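Local coordinates for protein phosphoribosylaminoimidazole-succinocarboxamide synthase (Thermotoga maritima, PDB 1KUT) that catalyses the ATP-dependent coupling of L-aspartate to the carboxylate of 5-amino-1-(5-phosphoribosyl)imidazole-4-carboxylate, forming SAICAR in de novo purine synthesis, at residues Lys60-Glu65 against Leu72-Leu77; Ser41-Thr46 against Gly184-Pro189; Lys150-Leu155 against Ile169-Gly174. All blocks are in the same frame, centred on the assembly; numbering follows the deposited sequence.

Interaction 1: residues Lys60-Glu65 against Leu72-Leu77; sequences KTHLVE and LKVIPL
Lys73 O accepts two backbone N-H groups, from Val64 N at 2.6 Å nearly along the C=O axis and from Glu65 N, in the carbonyl plane on a lone pair. Two consecutive residues thus face one, which is a classic beta bulge in the antiparallel hairpin of strands 63-67 and 71-74. Beyond it, Lys73 N returns a bond to Glu65 O at 2.8 Å, while Ile75 N reaches His62 O on the other side of the bulge. CG1 of Val74 sits 3.6 Å from the centroid of the His62 ring, a CH-pi contact over the face; the crowded first torsion (chi1 74°) turns one ring face to this methyl, while His62 CB meets Leu77 CD1. The methyls Val64 CG2 and Ile75 CG2 press together at a tight 3.4 Å. On the face bearing Glu65 and Lys73, the extended lysine crosses Glu65 obliquely, and its NZ forms only a long salt bridge to OE1 (3.9 Å). Tyr16 on strand 16-21 gives Lys73 a cation-pi partner, and Met51 of helix 39-55 packs on Leu63 and Leu72. Pairing therefore rests chiefly on backbone bonds and apolar packing, with the stretched ion pair probably adding little.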
loop_
_atom_site.group_PDB
_atom_site.type_symbol
_atom_site.label_atom_id
_atom_site.label_comp_id
_atom_site.label_asym_id
_atom_site.label_seq_id
_atom_site.Cartn_x
_atom_site.Cartn_y
_atom_site.Cartn_z
ATOM N N LYS B 60 6.660 19.521 -16.249
ATOM C CA LYS B 60 6.671 18.843 -17.540
ATOM C C LYS B 60 5.425 17.994 -17.717
ATOM O O LYS B 60 5.137 17.132 -16.876
ATOM C CB LYS B 60 7.901 17.927 -17.665
ATOM C CG LYS B 60 9.252 18.629 -17.549
ATOM C CD LYS B 60 10.403 17.644 -17.726
ATOM C CE LYS B 60 11.744 18.375 -17.819
ATOM N NZ LYS B 60 12.020 19.207 -16.610
ATOM N N THR B 61 4.687 18.239 -18.799
ATOM C CA THR B 61 3.489 17.466 -19.105
ATOM C C THR B 61 3.609 17.109 -20.584
ATOM O O THR B 61 4.392 17.728 -21.312
ATOM C CB THR B 61 2.184 18.264 -18.844
ATOM O OG1 THR B 61 1.910 19.137 -19.940
ATOM C CG2 THR B 61 2.319 19.103 -17.577
ATOM N N HIS B 62 2.847 16.115 -21.032
ATOM C CA HIS B 62 2.938 15.676 -22.417
ATOM C C HIS B 62 2.111 16.461 -23.440
ATOM O O HIS B 62 2.164 16.160 -24.634
ATOM C CB HIS B 62 2.634 14.153 -22.495
ATOM C CG HIS B 62 1.185 13.783 -22.324
ATOM N ND1 HIS B 62 0.272 14.577 -21.656
ATOM C CD2 HIS B 62 0.509 12.668 -22.697
ATOM C CE1 HIS B 62 -0.902 13.969 -21.627
ATOM N NE2 HIS B 62 -0.783 12.808 -22.250
ATOM N N LEU B 63 1.370 17.479 -22.990
ATOM C CA LEU B 63 0.555 18.264 -23.918
ATOM C C LEU B 63 1.351 19.145 -24.873
ATOM O O LEU B 63 2.179 19.962 -24.449
ATOM C CB LEU B 63 -0.433 19.171 -23.170
ATOM C CG LEU B 63 -1.160 20.240 -24.019
ATOM C CD1 LEU B 63 -2.098 19.555 -25.028
ATOM C CD2 LEU B 63 -1.966 21.206 -23.124
ATOM N N VAL B 64 1.106 18.984 -26.171
ATOM C CA VAL B 64 1.768 19.850 -27.127
ATOM C C VAL B 64 0.745 20.932 -27.485
ATOM O O VAL B 64 1.071 22.115 -27.468
ATOM C CB VAL B 64 2.233 19.092 -28.387
ATOM C CG1 VAL B 64 2.822 20.099 -29.413
ATOM C CG2 VAL B 64 3.286 18.040 -27.994
ATOM N N GLU B 65 -0.493 20.533 -27.780
ATOM C CA GLU B 65 -1.544 21.500 -28.093
ATOM C C GLU B 65 -2.919 20.863 -28.144
ATOM O O GLU B 65 -3.043 19.637 -28.262
ATOM C CB GLU B 65 -1.267 22.216 -29.430
ATOM C CG GLU B 65 -1.390 21.370 -30.691
ATOM C CD GLU B 65 -1.386 22.221 -31.978
ATOM O OE1 GLU B 65 -0.880 21.737 -33.023
ATOM O OE2 GLU B 65 -1.902 23.371 -31.952
ATOM N N LEU B 72 -5.920 15.769 -28.296
ATOM C CA LEU B 72 -4.760 16.458 -27.742
ATOM C C LEU B 72 -3.504 15.980 -28.457
ATOM O O LEU B 72 -3.276 14.771 -28.591
ATOM C CB LEU B 72 -4.616 16.153 -26.250
ATOM C CG LEU B 72 -4.858 17.269 -25.241
ATOM C CD1 LEU B 72 -6.145 17.985 -25.538
ATOM C CD2 LEU B 72 -4.882 16.675 -23.853
ATOM N N LYS B 73 -2.696 16.912 -28.944
ATOM C CA LYS B 73 -1.467 16.501 -29.585
ATOM C C LYS B 73 -0.478 16.375 -28.428
ATOM O O LYS B 73 -0.184 17.353 -27.727
ATOM C CB LYS B 73 -1.005 17.544 -30.596
ATOM C CG LYS B 73 0.225 17.137 -31.398
ATOM C CD LYS B 73 0.613 18.302 -32.292
ATOM C CE LYS B 73 2.099 18.330 -32.622
ATOM N NZ LYS B 73 2.468 19.685 -33.184
ATOM N N VAL B 74 0.019 15.166 -28.220
ATOM C CA VAL B 74 0.938 14.918 -27.123
ATOM C C VAL B 74 2.262 14.343 -27.582
ATOM O O VAL B 74 2.378 13.837 -28.696
ATOM C CB VAL B 74 0.327 13.940 -26.103
ATOM C CG1 VAL B 74 -0.913 14.554 -25.480
ATOM C CG2 VAL B 74 -0.023 12.627 -26.787
ATOM N N ILE B 75 3.256 14.431 -26.708
ATOM C CA ILE B 75 4.573 13.883 -26.990
ATOM C C ILE B 75 4.564 12.456 -26.450
ATOM O O ILE B 75 4.070 12.200 -25.352
ATOM C CB ILE B 75 5.695 14.644 -26.245
ATOM C CG1 ILE B 75 5.456 14.555 -24.741
ATOM C CG2 ILE B 75 5.740 16.091 -26.682
ATOM C CD1 ILE B 75 6.574 15.145 -23.902
ATOM N N PRO B 76 5.102 11.502 -27.219
ATOM C CA PRO B 76 5.107 10.125 -26.717
ATOM C C PRO B 76 5.827 9.994 -25.379
ATOM O O PRO B 76 6.779 10.726 -25.086
ATOM C CB PRO B 76 5.805 9.345 -27.832
ATOM C CG PRO B 76 6.591 10.407 -28.576
ATOM C CD PRO B 76 5.655 11.573 -28.579
ATOM N N LEU B 77 5.348 9.069 -24.558
ATOM C CA LEU B 77 5.952 8.821 -23.258
ATOM C C LEU B 77 5.931 7.332 -23.028
ATOM O O LEU B 77 5.048 6.645 -23.527
ATOM C CB LEU B 77 5.147 9.488 -22.146
ATOM C CG LEU B 77 5.036 11.013 -22.050
ATOM C CD1 LEU B 77 4.042 11.355 -20.939
ATOM C CD2 LEU B 77 6.392 11.631 -21.748
#

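Interaction 2: residues Ser41-Thr46 against Gly184-Pro189; sequences SICAET and GDEISP
Ser188 and Glu186 both take the crowded first torsion, with OG (chi1 65°) and CG (chi1 70°) between backbone N and carbonyl carbon; from there the glutamate runs on extended until OE2 meets the serine hydroxyl. In this alpha+beta enzyme of the SAICAR synthetase family, the pair belongs to an irregular loop between strands 181-183 and 192-196 that packs on helix 39-55. Within 41-46, Cys43 and Thr46 carry the contact. Cys43 SG, anti to the carbonyl carbon, lies 3.7 Å from Ser188 CB, and its CB approaches Glu186 OE2 at 4.0 Å. One turn on, Thr46 OG1 gives a weak hydrogen bond to Ile187 O at 3.2 Å and also lies near Ser188 CB. The threonine's unstaggered chi1 of 101° leaves the position of OG1 less sure. Firmer support comes from Thr47, whose OG1 is hydrogen-bonded to both Ile187 N and Cys43 O, tying the loop backbone to the helix; the Ile187 side chain packs farther along the same helix, on Leu50, Met51 and Leu54. Lys8 forms a salt bridge with Glu186 OE1 and would probably favour the charged carboxylate in this buried setting. The other oxygen takes a very short bond: Ser188 OG donates to Glu186 OE2 over 2.5 Å, received on the anti lone pair of OE2.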
loop_
_atom_site.group_PDB
_atom_site.type_symbol
_atom_site.label_atom_id
_atom_site.label_comp_id
_atom_site.label_asym_id
_atom_site.label_seq_id
_atom_site.Cartn_x
_atom_site.Cartn_y
_atom_site.Cartn_z
ATOM N N SER B 41 -15.082 15.987 -25.451
ATOM C CA SER B 41 -14.631 17.320 -25.846
ATOM C C SER B 41 -14.410 18.183 -24.613
ATOM O O SER B 41 -13.478 18.985 -24.547
ATOM C CB SER B 41 -15.689 17.964 -26.737
ATOM O OG SER B 41 -16.168 17.011 -27.680
ATOM N N ILE B 42 -15.291 18.005 -23.636
ATOM C CA ILE B 42 -15.237 18.745 -22.386
ATOM C C ILE B 42 -13.957 18.408 -21.627
ATOM O O ILE B 42 -13.228 19.298 -21.206
ATOM C CB ILE B 42 -16.492 18.413 -21.515
ATOM C CG1 ILE B 42 -17.666 19.288 -21.972
ATOM C CG2 ILE B 42 -16.194 18.592 -20.037
ATOM C CD1 ILE B 42 -18.964 19.034 -21.235
ATOM N N CYS B 43 -13.682 17.117 -21.476
ATOM C CA CYS B 43 -12.497 16.680 -20.748
ATOM C C CYS B 43 -11.201 17.028 -21.487
ATOM O O CYS B 43 -10.217 17.438 -20.870
ATOM C CB CYS B 43 -12.589 15.172 -20.467
ATOM S SG CYS B 43 -13.845 14.739 -19.181
ATOM N N ALA B 44 -11.206 16.887 -22.807
ATOM C CA ALA B 44 -10.030 17.206 -23.599
ATOM C C ALA B 44 -9.656 18.656 -23.352
ATOM O O ALA B 44 -8.503 18.967 -23.054
ATOM C CB ALA B 44 -10.307 16.976 -25.094
ATOM N N GLU B 45 -10.632 19.549 -23.452
ATOM C CA GLU B 45 -10.340 20.963 -23.244
ATOM C C GLU B 45 -9.957 21.356 -21.813
ATOM O O GLU B 45 -9.060 22.175 -21.624
ATOM C CB GLU B 45 -11.502 21.826 -23.727
ATOM C CG GLU B 45 -11.248 23.305 -23.582
ATOM C CD GLU B 45 -12.415 24.137 -24.078
ATOM O OE1 GLU B 45 -12.344 25.387 -23.957
ATOM O OE2 GLU B 45 -13.401 23.534 -24.591
ATOM N N THR B 46 -10.607 20.805 -20.792
ATOM C CA THR B 46 -10.204 21.198 -19.447
ATOM C C THR B 46 -8.812 20.613 -19.164
ATOM O O THR B 46 -8.022 21.208 -18.452
ATOM C CB THR B 46 -11.260 20.808 -18.355
ATOM O OG1 THR B 46 -10.867 19.625 -17.663
ATOM C CG2 THR B 46 -12.621 20.606 -18.982
ATOM N N GLY B 184 1.389 12.408 -17.801
ATOM C CA GLY B 184 0.657 11.973 -18.973
ATOM C C GLY B 184 -0.823 12.024 -18.655
ATOM O O GLY B 184 -1.286 12.889 -17.907
ATOM N N ASP B 185 -1.557 11.083 -19.221
ATOM C CA ASP B 185 -2.990 10.952 -19.026
ATOM C C ASP B 185 -3.777 12.242 -19.174
ATOM O O ASP B 185 -3.597 12.961 -20.154
ATOM C CB ASP B 185 -3.283 10.315 -17.673
ATOM C CG ASP B 185 -4.608 9.559 -17.671
ATOM O OD1 ASP B 185 -4.788 8.697 -18.554
ATOM O OD2 ASP B 185 -5.465 9.821 -16.802
ATOM N N GLU B 186 -4.643 12.547 -18.215
ATOM C CA GLU B 186 -5.472 13.745 -18.304
ATOM C C GLU B 186 -5.680 14.448 -16.959
ATOM O O GLU B 186 -5.066 14.087 -15.946
ATOM C CB GLU B 186 -6.835 13.372 -18.897
ATOM C CG GLU B 186 -7.731 12.517 -17.974
ATOM C CD GLU B 186 -9.089 12.155 -18.602
ATOM O OE1 GLU B 186 -9.162 11.179 -19.387
ATOM O OE2 GLU B 186 -10.086 12.856 -18.323
ATOM N N ILE B 187 -6.545 15.460 -16.966
ATOM C CA ILE B 187 -6.875 16.205 -15.766
ATOM C C ILE B 187 -8.288 16.741 -15.925
ATOM O O ILE B 187 -8.498 17.833 -16.456
ATOM C CB ILE B 187 -5.931 17.396 -15.528
ATOM C CG1 ILE B 187 -4.478 16.938 -15.455
ATOM C CG2 ILE B 187 -6.267 18.033 -14.206
ATOM C CD1 ILE B 187 -3.507 18.081 -15.169
ATOM N N SER B 188 -9.269 15.976 -15.454
ATOM C CA SER B 188 -10.655 16.401 -15.579
ATOM C C SER B 188 -11.459 15.810 -14.446
ATOM O O SER B 188 -10.908 15.127 -13.588
ATOM C CB SER B 188 -11.220 15.910 -16.909
ATOM O OG SER B 188 -11.272 14.486 -16.913
ATOM N N PRO B 189 -12.781 16.076 -14.422
ATOM C CA PRO B 189 -13.629 15.530 -13.359
ATOM C C PRO B 189 -13.464 14.029 -13.239
ATOM O O PRO B 189 -13.772 13.445 -12.203
ATOM C CB PRO B 189 -15.031 15.955 -13.789
ATOM C CG PRO B 189 -14.762 17.344 -14.336
ATOM C CD PRO B 189 -13.515 17.093 -15.199
#

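Interaction 3: residues Lys150-Leu155 against Ile169-Gly174; sequences KITLAL and IKYEFG
Tyr171 reaches from strand 164-175 to helix 138-160 with its phenol tip, and there the packing is closest. Its OH donates to Thr152 OG1 at 2.9 Å, the acceptor lying in the ring plane at the edge, beside CE2. On the CE1 side, Ile151 CG2, anti to the backbone N, comes within 3.2 Å of Tyr171 OH as the two side chains slide past each other in opposite directions. Leu155 approaches the same hydroxyl tip to tip, and its CD1 crosses to Ile169 CD1 at 3.7 Å. The axes of helix 150-155 and strand 169-171 pass 10.3 Å apart at 139°, a spacing that long side chains bridge. Farther along the strand the fit loosens: Ile151 CD1 only grazes Phe173 CE2 at 4.4 Å, and Met144, Ala147, Val181 and Leu183 also pack on that ring. On the solvent side of the helix, Lys150 is exposed, whereas Lys170 NZ forms a salt bridge with Glu172 OE2 (3.1 Å), which is shared with Lys116. A phenylalanine in place of Tyr171 would lose the hydroxyl, and with it the donor to Thr152 OG1, and would probably loosen the fit between strand and helix. Because Thr152 OG1 is also hydrogen-bonded to Ala148 O, the tyrosine proton extends a short chain ending on a helix carbonyl, which satisfies both hydroxyls inside an otherwise apolar layer.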
loop_
_atom_site.group_PDB
_atom_site.type_symbol
_atom_site.label_atom_id
_atom_site.label_comp_id
_atom_site.label_asym_id
_atom_site.label_seq_id
_atom_site.Cartn_x
_atom_site.Cartn_y
_atom_site.Cartn_z
ATOM N N LYS B 150 3.650 18.869 -6.094
ATOM C CA LYS B 150 3.845 20.175 -6.719
ATOM C C LYS B 150 2.605 20.524 -7.554
ATOM O O LYS B 150 1.975 21.565 -7.364
ATOM C CB LYS B 150 5.065 20.132 -7.637
ATOM C CG LYS B 150 5.348 21.438 -8.373
ATOM C CD LYS B 150 6.458 22.219 -7.703
ATOM C CE LYS B 150 7.695 21.350 -7.611
ATOM N NZ LYS B 150 7.929 20.699 -8.937
ATOM N N ILE B 151 2.274 19.637 -8.481
ATOM C CA ILE B 151 1.128 19.823 -9.358
ATOM C C ILE B 151 -0.153 19.991 -8.558
ATOM O O ILE B 151 -0.966 20.861 -8.842
ATOM C CB ILE B 151 0.958 18.609 -10.297
ATOM C CG1 ILE B 151 2.118 18.541 -11.284
ATOM C CG2 ILE B 151 -0.361 18.700 -11.055
ATOM C CD1 ILE B 151 2.142 17.245 -12.081
ATOM N N THR B 152 -0.322 19.146 -7.553
ATOM C CA THR B 152 -1.509 19.175 -6.715
ATOM C C THR B 152 -1.681 20.517 -6.038
ATOM O O THR B 152 -2.784 21.063 -6.016
ATOM C CB THR B 152 -1.447 18.061 -5.666
ATOM O OG1 THR B 152 -1.311 16.809 -6.340
ATOM C CG2 THR B 152 -2.703 18.036 -4.820
ATOM N N LEU B 153 -0.600 21.055 -5.485
ATOM C CA LEU B 153 -0.673 22.358 -4.842
ATOM C C LEU B 153 -0.913 23.472 -5.884
ATOM O O LEU B 153 -1.730 24.369 -5.672
ATOM C CB LEU B 153 0.614 22.618 -4.042
ATOM C CG LEU B 153 0.599 22.219 -2.552
ATOM C CD1 LEU B 153 -0.596 21.296 -2.221
ATOM C CD2 LEU B 153 1.925 21.544 -2.209
ATOM N N ALA B 154 -0.215 23.406 -7.009
ATOM C CA ALA B 154 -0.399 24.405 -8.062
ATOM C C ALA B 154 -1.852 24.424 -8.513
ATOM O O ALA B 154 -2.424 25.495 -8.732
ATOM C CB ALA B 154 0.490 24.088 -9.243
ATOM N N LEU B 155 -2.449 23.238 -8.652
ATOM C CA LEU B 155 -3.843 23.119 -9.085
ATOM C C LEU B 155 -4.788 23.564 -7.985
ATOM O O LEU B 155 -5.851 24.137 -8.248
ATOM C CB LEU B 155 -4.168 21.675 -9.486
ATOM C CG LEU B 155 -3.630 21.198 -10.826
ATOM C CD1 LEU B 155 -4.101 19.774 -11.100
ATOM C CD2 LEU B 155 -4.132 22.144 -11.915
ATOM N N ILE B 169 -6.860 13.958 -6.317
ATOM C CA ILE B 169 -6.687 13.865 -7.748
ATOM C C ILE B 169 -5.737 12.719 -8.030
ATOM O O ILE B 169 -4.883 12.414 -7.214
ATOM C CB ILE B 169 -6.107 15.223 -8.263
ATOM C CG1 ILE B 169 -5.829 15.171 -9.762
ATOM C CG2 ILE B 169 -4.826 15.563 -7.509
ATOM C CD1 ILE B 169 -5.598 16.519 -10.345
ATOM N N LYS B 170 -5.905 12.067 -9.174
ATOM C CA LYS B 170 -5.039 10.957 -9.559
ATOM C C LYS B 170 -4.214 11.338 -10.794
ATOM O O LYS B 170 -4.738 11.950 -11.730
ATOM C CB LYS B 170 -5.881 9.723 -9.892
ATOM C CG LYS B 170 -5.040 8.548 -10.386
ATOM C CD LYS B 170 -5.752 7.751 -11.469
ATOM C CE LYS B 170 -6.123 8.628 -12.671
ATOM N NZ LYS B 170 -6.264 7.830 -13.928
ATOM N N TYR B 171 -2.933 10.974 -10.792
ATOM C CA TYR B 171 -2.035 11.253 -11.921
ATOM C C TYR B 171 -1.442 9.963 -12.485
ATOM O O TYR B 171 -1.583 8.881 -11.909
ATOM C CB TYR B 171 -0.860 12.135 -11.487
ATOM C CG TYR B 171 -1.260 13.452 -10.838
ATOM C CD1 TYR B 171 -1.819 14.486 -11.593
ATOM C CD2 TYR B 171 -1.080 13.656 -9.470
ATOM C CE1 TYR B 171 -2.185 15.687 -10.997
ATOM C CE2 TYR B 171 -1.440 14.855 -8.864
ATOM C CZ TYR B 171 -1.985 15.860 -9.633
ATOM O OH TYR B 171 -2.304 17.053 -9.050
ATOM N N GLU B 172 -0.781 10.112 -13.627
ATOM C CA GLU B 172 -0.074 9.039 -14.316
ATOM C C GLU B 172 1.108 9.713 -15.001
ATOM O O GLU B 172 0.954 10.740 -15.663
ATOM C CB GLU B 172 -0.981 8.325 -15.325
ATOM C CG GLU B 172 -1.912 7.290 -14.665
ATOM C CD GLU B 172 -2.822 6.565 -15.655
ATOM O OE1 GLU B 172 -2.406 6.356 -16.819
ATOM O OE2 GLU B 172 -3.952 6.187 -15.258
ATOM N N PHE B 173 2.293 9.149 -14.798
ATOM C CA PHE B 173 3.521 9.697 -15.357
ATOM C C PHE B 173 4.207 8.750 -16.327
ATOM O O PHE B 173 3.924 7.536 -16.355
ATOM C CB PHE B 173 4.514 10.036 -14.252
ATOM C CG PHE B 173 4.047 11.112 -13.307
ATOM C CD1 PHE B 173 3.175 10.808 -12.260
ATOM C CD2 PHE B 173 4.529 12.411 -13.427
ATOM C CE1 PHE B 173 2.790 11.774 -11.342
ATOM C CE2 PHE B 173 4.156 13.390 -12.522
ATOM C CZ PHE B 173 3.273 13.063 -11.463
ATOM N N GLY B 174 5.133 9.315 -17.101
ATOM C CA GLY B 174 5.875 8.537 -18.072
ATOM C C GLY B 174 7.237 9.154 -18.303
ATOM O O GLY B 174 7.562 10.204 -17.741
#

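The three contacts form a compact group, with centres about 13 Å apart for interactions 1 and 2 and for 2 and 3, and about 15 Å for 1 and 3. Along the chain, helix 39-55 opens interaction 2, the hairpin of interaction 1 follows, then interaction 3, and loop 184-189 closes interaction 2. Interaction 1 belongs to the five-stranded antiparallel sheet, whereas interaction 3 packs a helix on the larger sheet. Segment 184-189 lies between them: His62 CE1 packs on Asp185 O, Gly184 N probably bonds Glu172 O, and Ile187 CG2 touches Leu155 and Ile169. The loop thus touches both sheets and helix 39-55, while Leu77 CB on Gly174 CA joins interactions 1 and 3 directly.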